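Inorganic pyrophosphatase (PDB 5TEA) probably catalyses the magnesium-dependent hydrolysis of inorganic pyrophosphate to two phosphate ions, as a homohexamer. Local coordinates at residues B[14-19]-B[25-30]; B[113-118]-B[171-176]. All blocks are in the same frame, centred on the assembly; numbering follows the deposited sequence.

Contact 1 of 2, residues B[14-19]-B[25-30]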
loop_
_atom_site.group_PDB
_atom_site.type_symbol
_atom_site.label_atom_id
_atom_site.label_comp_id
_atom_site.label_asym_id
_atom_site.label_seq_id
_atom_site.Cartn_x
_atom_site.Cartn_y
_atom_site.Cartn_z
ATOM N N GLN B 14 -11.705 29.726 -11.330
ATOM C CA GLN B 14 -11.955 30.442 -12.575
ATOM C C GLN B 14 -12.380 29.537 -13.722
ATOM O O GLN B 14 -13.173 29.959 -14.565
ATOM C CB GLN B 14 -10.705 31.227 -12.996
ATOM N N ILE B 15 -11.882 28.302 -13.767
ATOM C CA ILE B 15 -12.228 27.382 -14.845
ATOM C C ILE B 15 -13.506 26.605 -14.543
ATOM O O ILE B 15 -14.227 26.219 -15.467
ATOM C CB ILE B 15 -11.064 26.412 -15.117
ATOM C CG1 ILE B 15 -10.759 25.591 -13.860
ATOM C CG2 ILE B 15 -9.827 27.170 -15.585
ATOM C CD1 ILE B 15 -10.039 24.288 -14.128
ATOM N N LEU B 16 -13.798 26.362 -13.271
ATOM C CA LEU B 16 -14.919 25.535 -12.862
ATOM C C LEU B 16 -15.973 26.383 -12.176
ATOM O O LEU B 16 -15.649 27.279 -11.388
ATOM C CB LEU B 16 -14.477 24.433 -11.896
ATOM C CG LEU B 16 -13.912 23.129 -12.440
ATOM C CD1 LEU B 16 -13.400 22.258 -11.281
ATOM C CD2 LEU B 16 -14.973 22.413 -13.245
ATOM N N THR B 17 -17.222 26.083 -12.460
ATOM C CA THR B 17 -18.365 26.600 -11.733
ATOM C C THR B 17 -18.848 25.553 -10.743
ATOM O O THR B 17 -18.362 24.418 -10.736
ATOM C CB THR B 17 -19.478 26.963 -12.711
ATOM O OG1 THR B 17 -19.991 25.763 -13.300
ATOM C CG2 THR B 17 -18.951 27.888 -13.791
ATOM N N PRO B 18 -19.808 25.893 -9.871
ATOM C CA PRO B 18 -20.362 24.859 -8.984
ATOM C C PRO B 18 -21.072 23.744 -9.726
ATOM O O PRO B 18 -21.264 22.671 -9.149
ATOM C CB PRO B 18 -21.335 25.637 -8.085
ATOM C CG PRO B 18 -20.822 27.029 -8.108
ATOM C CD PRO B 18 -20.305 27.234 -9.504
ATOM N N GLY B 19 -21.502 23.969 -10.968
ATOM C CA GLY B 19 -22.200 22.919 -11.694
ATOM C C GLY B 19 -23.712 22.964 -11.535
ATOM O O GLY B 19 -24.290 24.025 -11.270
ATOM N N ILE B 25 -25.976 17.434 -9.320
ATOM C CA ILE B 25 -24.687 16.991 -9.850
ATOM C C ILE B 25 -23.803 18.225 -9.887
ATOM O O ILE B 25 -24.019 19.115 -10.715
ATOM C CB ILE B 25 -24.810 16.353 -11.244
ATOM C CG1 ILE B 25 -25.902 15.284 -11.249
ATOM C CG2 ILE B 25 -23.449 15.745 -11.687
ATOM C CD1 ILE B 25 -25.607 14.118 -10.364
ATOM N N ILE B 26 -22.822 18.299 -8.980
ATOM C CA ILE B 26 -21.991 19.488 -8.829
ATOM C C ILE B 26 -20.542 19.148 -9.161
ATOM O O ILE B 26 -20.163 17.983 -9.270
ATOM C CB ILE B 26 -22.084 20.069 -7.411
ATOM C CG1 ILE B 26 -21.490 19.066 -6.410
ATOM C CG2 ILE B 26 -23.541 20.462 -7.106
ATOM C CD1 ILE B 26 -21.477 19.551 -4.986
ATOM N N ASN B 27 -19.714 20.194 -9.265
ATOM C CA ASN B 27 -18.283 20.018 -9.490
ATOM C C ASN B 27 -17.562 20.063 -8.151
ATOM O O ASN B 27 -17.826 20.948 -7.330
ATOM C CB ASN B 27 -17.735 21.095 -10.438
ATOM C CG ASN B 27 -18.332 20.999 -11.835
ATOM O OD1 ASN B 27 -18.573 19.908 -12.335
ATOM N ND2 ASN B 27 -18.594 22.142 -12.456
ATOM N N VAL B 28 -16.657 19.111 -7.935
ATOM C CA VAL B 28 -15.905 18.988 -6.689
ATOM C C VAL B 28 -14.430 18.862 -7.032
ATOM O O VAL B 28 -14.065 18.155 -7.977
ATOM C CB VAL B 28 -16.387 17.771 -5.859
ATOM C CG1 VAL B 28 -15.443 17.490 -4.693
ATOM C CG2 VAL B 28 -17.793 18.055 -5.339
ATOM N N VAL B 29 -13.584 19.584 -6.299
ATOM C CA VAL B 29 -12.136 19.459 -6.409
ATOM C C VAL B 29 -11.631 18.728 -5.169
ATOM O O VAL B 29 -11.913 19.146 -4.040
ATOM C CB VAL B 29 -11.469 20.840 -6.568
ATOM C CG1 VAL B 29 -9.945 20.727 -6.470
ATOM C CG2 VAL B 29 -11.870 21.469 -7.902
ATOM N N ASN B 30 -10.890 17.629 -5.367
ATOM C CA ASN B 30 -10.425 16.828 -4.239
ATOM C C ASN B 30 -9.133 17.402 -3.678
ATOM O O ASN B 30 -8.189 17.693 -4.432
ATOM C CB ASN B 30 -10.201 15.365 -4.635
ATOM C CG ASN B 30 -10.018 14.460 -3.420
ATOM O OD1 ASN B 30 -10.897 14.376 -2.563
ATOM N ND2 ASN B 30 -8.876 13.781 -3.342
#
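Asn-27 ties the loop at 16-19 to strand 25-32 through both its side chain and its backbone. The side-chain ND2 donates to the backbone Thr-17 O at 2.9 Å, with an N-H...O angle of 161°. The acceptor lies almost in the plane of the Asn-27 amide, but ND2 itself sits above the carbonyl plane of Thr-17. Asn-27 CG is beside the backbone N and anti to the carbonyl carbon (chi1 -64°), which brings ND2 to the Thr-17 carbonyl. The backbone Asn-27 N donates to the next carbonyl of the loop, Pro-18 O, also at 2.9 Å. That oxygen is pressed close to Ile-26 CB, at 3.2 Å. Gly-19 pairs with Ile-26 as an antiparallel, non-hydrogen-bonded bridge. Strand 19-20 is a short strand paired antiparallel with 25-32 in the mixed sheet of the soluble pyrophosphatase fold. Gly-19 has a positive phi of 92°, at backbone angles that glycine tolerates and residues with a CB rarely adopt. Its N makes a weak bond to Thr-17 OG1, at 3.3 Å. The two methyls of Leu-16 meet different neighbours. CD2 lies 3.7 Å from Asn-27 ND2, while CD1 packs on Val-29 CG2 at 3.8 Å. Phe-94 of strand 94-107 touches both Leu-16 and Val-29. Leu-46 of a second subunit packs on Leu-16.

Contact 2 of 2, residues B[113-118]-B[171-176]; sequences DKIVCV and KKVIKE
The carboxylate of Asp-113 is held through both oxygens by strand 94-107. OD2 forms a salt bridge with Lys-104 NZ, and OD1 accepts a hydrogen bond from Phe-105 N. The same OD2 lies 3.9 Å from Val-173 CG2 and at a similar distance from CG1, so both methyls of Val-173 touch this one oxygen. This is helix-on-sheet packing in the pyrophosphatase fold: helix 167-183 covers strand 110-119 of the curled mixed sheet. No hydrogen bond joins the two segments. The apolar part centres on Ile-115, whose CG1 stands beside the backbone N (chi1 -49°) and carries CD1 to the helix. CD1 meets Ile-174 CG1 at 3.9 Å and Val-173 CG1 at 4.1 Å. Ile-115 and Ile-174 are crossed at an angle, whereas Ile-115 and Val-173 run past each other in opposite directions. All four touching residues are buried. The CB of Lys-114 points away from the helix; its NZ forms a salt bridge with Asp-112 OD2 and a hydrogen bond with Asp-80 OD2, and both aspartates belong to the calcium site of this structure. The other branch of Ile-115 also reaches the helix: its CG2 lies 4.0 Å from Ile-174 CD1.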
loop_
_atom_site.group_PDB
_atom_site.type_symbol
_atom_site.label_atom_id
_atom_site.label_comp_id
_atom_site.label_asym_id
_atom_site.label_seq_id
_atom_site.Cartn_x
_atom_site.Cartn_y
_atom_site.Cartn_z
ATOM N N ASP B 113 -20.381 23.691 7.454
ATOM C CA ASP B 113 -21.071 22.524 6.915
ATOM C C ASP B 113 -20.230 21.843 5.847
ATOM O O ASP B 113 -19.410 22.475 5.175
ATOM C CB ASP B 113 -22.417 22.922 6.296
ATOM C CG ASP B 113 -23.382 23.516 7.301
ATOM O OD1 ASP B 113 -23.271 23.189 8.501
ATOM O OD2 ASP B 113 -24.275 24.303 6.884
ATOM N N LYS B 114 -20.481 20.548 5.652
ATOM C CA LYS B 114 -19.760 19.752 4.667
ATOM C C LYS B 114 -20.761 18.953 3.842
ATOM O O LYS B 114 -21.565 18.196 4.392
ATOM C CB LYS B 114 -18.733 18.847 5.365
ATOM C CG LYS B 114 -17.922 19.652 6.396
ATOM C CD LYS B 114 -16.574 19.078 6.716
ATOM C CE LYS B 114 -15.980 19.821 7.911
ATOM N NZ LYS B 114 -15.764 21.265 7.607
ATOM N N ILE B 115 -20.744 19.169 2.535
ATOM C CA ILE B 115 -21.658 18.481 1.620
ATOM C C ILE B 115 -21.158 17.059 1.437
ATOM O O ILE B 115 -19.957 16.846 1.241
ATOM C CB ILE B 115 -21.722 19.217 0.272
ATOM C CG1 ILE B 115 -21.954 20.719 0.489
ATOM C CG2 ILE B 115 -22.823 18.635 -0.627
ATOM C CD1 ILE B 115 -23.268 21.003 1.246
ATOM N N VAL B 116 -22.061 16.077 1.532
ATOM C CA VAL B 116 -21.700 14.671 1.352
ATOM C C VAL B 116 -21.990 14.293 -0.095
ATOM O O VAL B 116 -23.097 14.528 -0.599
ATOM C CB VAL B 116 -22.463 13.758 2.326
ATOM C CG1 VAL B 116 -21.927 12.325 2.214
ATOM C CG2 VAL B 116 -22.364 14.278 3.757
ATOM N N CYS B 117 -20.986 13.741 -0.773
ATOM C CA CYS B 117 -21.080 13.473 -2.201
ATOM C C CYS B 117 -20.520 12.096 -2.508
ATOM O O CYS B 117 -19.716 11.545 -1.746
ATOM C CB CYS B 117 -20.291 14.499 -3.038
ATOM S SG CYS B 117 -20.933 16.177 -3.022
ATOM N N VAL B 118 -20.914 11.583 -3.671
ATOM C CA VAL B 118 -20.258 10.441 -4.310
ATOM C C VAL B 118 -19.987 10.824 -5.759
ATOM O O VAL B 118 -20.630 11.738 -6.300
ATOM C CB VAL B 118 -21.129 9.163 -4.233
ATOM C CG1 VAL B 118 -21.286 8.713 -2.766
ATOM C CG2 VAL B 118 -22.516 9.419 -4.879
ATOM N N LYS B 171 -28.577 21.226 -0.935
ATOM C CA LYS B 171 -28.667 22.179 -2.040
ATOM C C LYS B 171 -28.875 23.600 -1.539
ATOM O O LYS B 171 -28.345 24.555 -2.118
ATOM C CB LYS B 171 -29.803 21.790 -2.980
ATOM C CG LYS B 171 -29.496 20.573 -3.823
ATOM C CD LYS B 171 -30.707 20.179 -4.659
ATOM C CE LYS B 171 -30.533 18.799 -5.280
ATOM N NZ LYS B 171 -31.786 18.361 -5.967
ATOM N N LYS B 172 -29.680 23.768 -0.492
ATOM C CA LYS B 172 -29.899 25.107 0.030
ATOM C C LYS B 172 -28.598 25.692 0.562
ATOM O O LYS B 172 -28.290 26.866 0.320
ATOM C CB LYS B 172 -30.974 25.071 1.112
ATOM C CG LYS B 172 -31.274 26.428 1.727
ATOM C CD LYS B 172 -32.360 26.322 2.785
ATOM C CE LYS B 172 -31.916 25.424 3.932
ATOM N NZ LYS B 172 -30.649 25.899 4.571
ATOM N N VAL B 173 -27.817 24.877 1.271
ATOM C CA VAL B 173 -26.508 25.311 1.768
ATOM C C VAL B 173 -25.604 25.720 0.612
ATOM O O VAL B 173 -24.960 26.772 0.652
ATOM C CB VAL B 173 -25.872 24.200 2.617
ATOM C CG1 VAL B 173 -24.406 24.542 2.968
ATOM C CG2 VAL B 173 -26.708 23.953 3.871
ATOM N N ILE B 174 -25.557 24.900 -0.446
ATOM C CA ILE B 174 -24.736 25.229 -1.613
ATOM C C ILE B 174 -25.180 26.553 -2.224
ATOM O O ILE B 174 -24.357 27.432 -2.505
ATOM C CB ILE B 174 -24.772 24.086 -2.647
ATOM C CG1 ILE B 174 -24.111 22.825 -2.075
ATOM C CG2 ILE B 174 -24.052 24.505 -3.910
ATOM C CD1 ILE B 174 -24.393 21.529 -2.903
ATOM N N LYS B 175 -26.492 26.722 -2.435
ATOM C CA LYS B 175 -26.980 27.948 -3.062
ATOM C C LYS B 175 -26.682 29.181 -2.207
ATOM O O LYS B 175 -26.385 30.260 -2.738
ATOM C CB LYS B 175 -28.478 27.830 -3.349
ATOM C CG LYS B 175 -28.790 26.852 -4.471
ATOM C CD LYS B 175 -30.270 26.817 -4.776
ATOM C CE LYS B 175 -30.492 26.695 -6.265
ATOM N NZ LYS B 175 -31.938 26.686 -6.633
ATOM N N GLU B 176 -26.762 29.045 -0.884
ATOM C CA GLU B 176 -26.381 30.153 -0.012
ATOM C C GLU B 176 -24.902 30.492 -0.165
ATOM O O GLU B 176 -24.516 31.669 -0.118
ATOM C CB GLU B 176 -26.703 29.809 1.441
ATOM C CG GLU B 176 -28.199 29.804 1.758
ATOM C CD GLU B 176 -28.516 29.155 3.095
ATOM O OE1 GLU B 176 -27.592 28.600 3.730
ATOM O OE2 GLU B 176 -29.694 29.191 3.506
#

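How the contacts relate
Both contacts reach the same mixed sheet, and their centres are about 12 Å apart. Contact 1 is partly buried and borders another subunit. Contact 2 is fully buried within its own chain. The chemistry follows the place. Contact 1 relies on two hydrogen bonds to backbone carbonyls, with some apolar packing beside them. Contact 2 joins strand and helix by apolar side chains, and its buried carboxylate has its polar partners on a third element. Ile-26 connects them: its CD1 packs on Cys-117 SG at 3.9 Å and on Ile-174 CD1 at 4.1 Å. Helix 167-183 borders both contacts, since Ile-178 touches Pro-18.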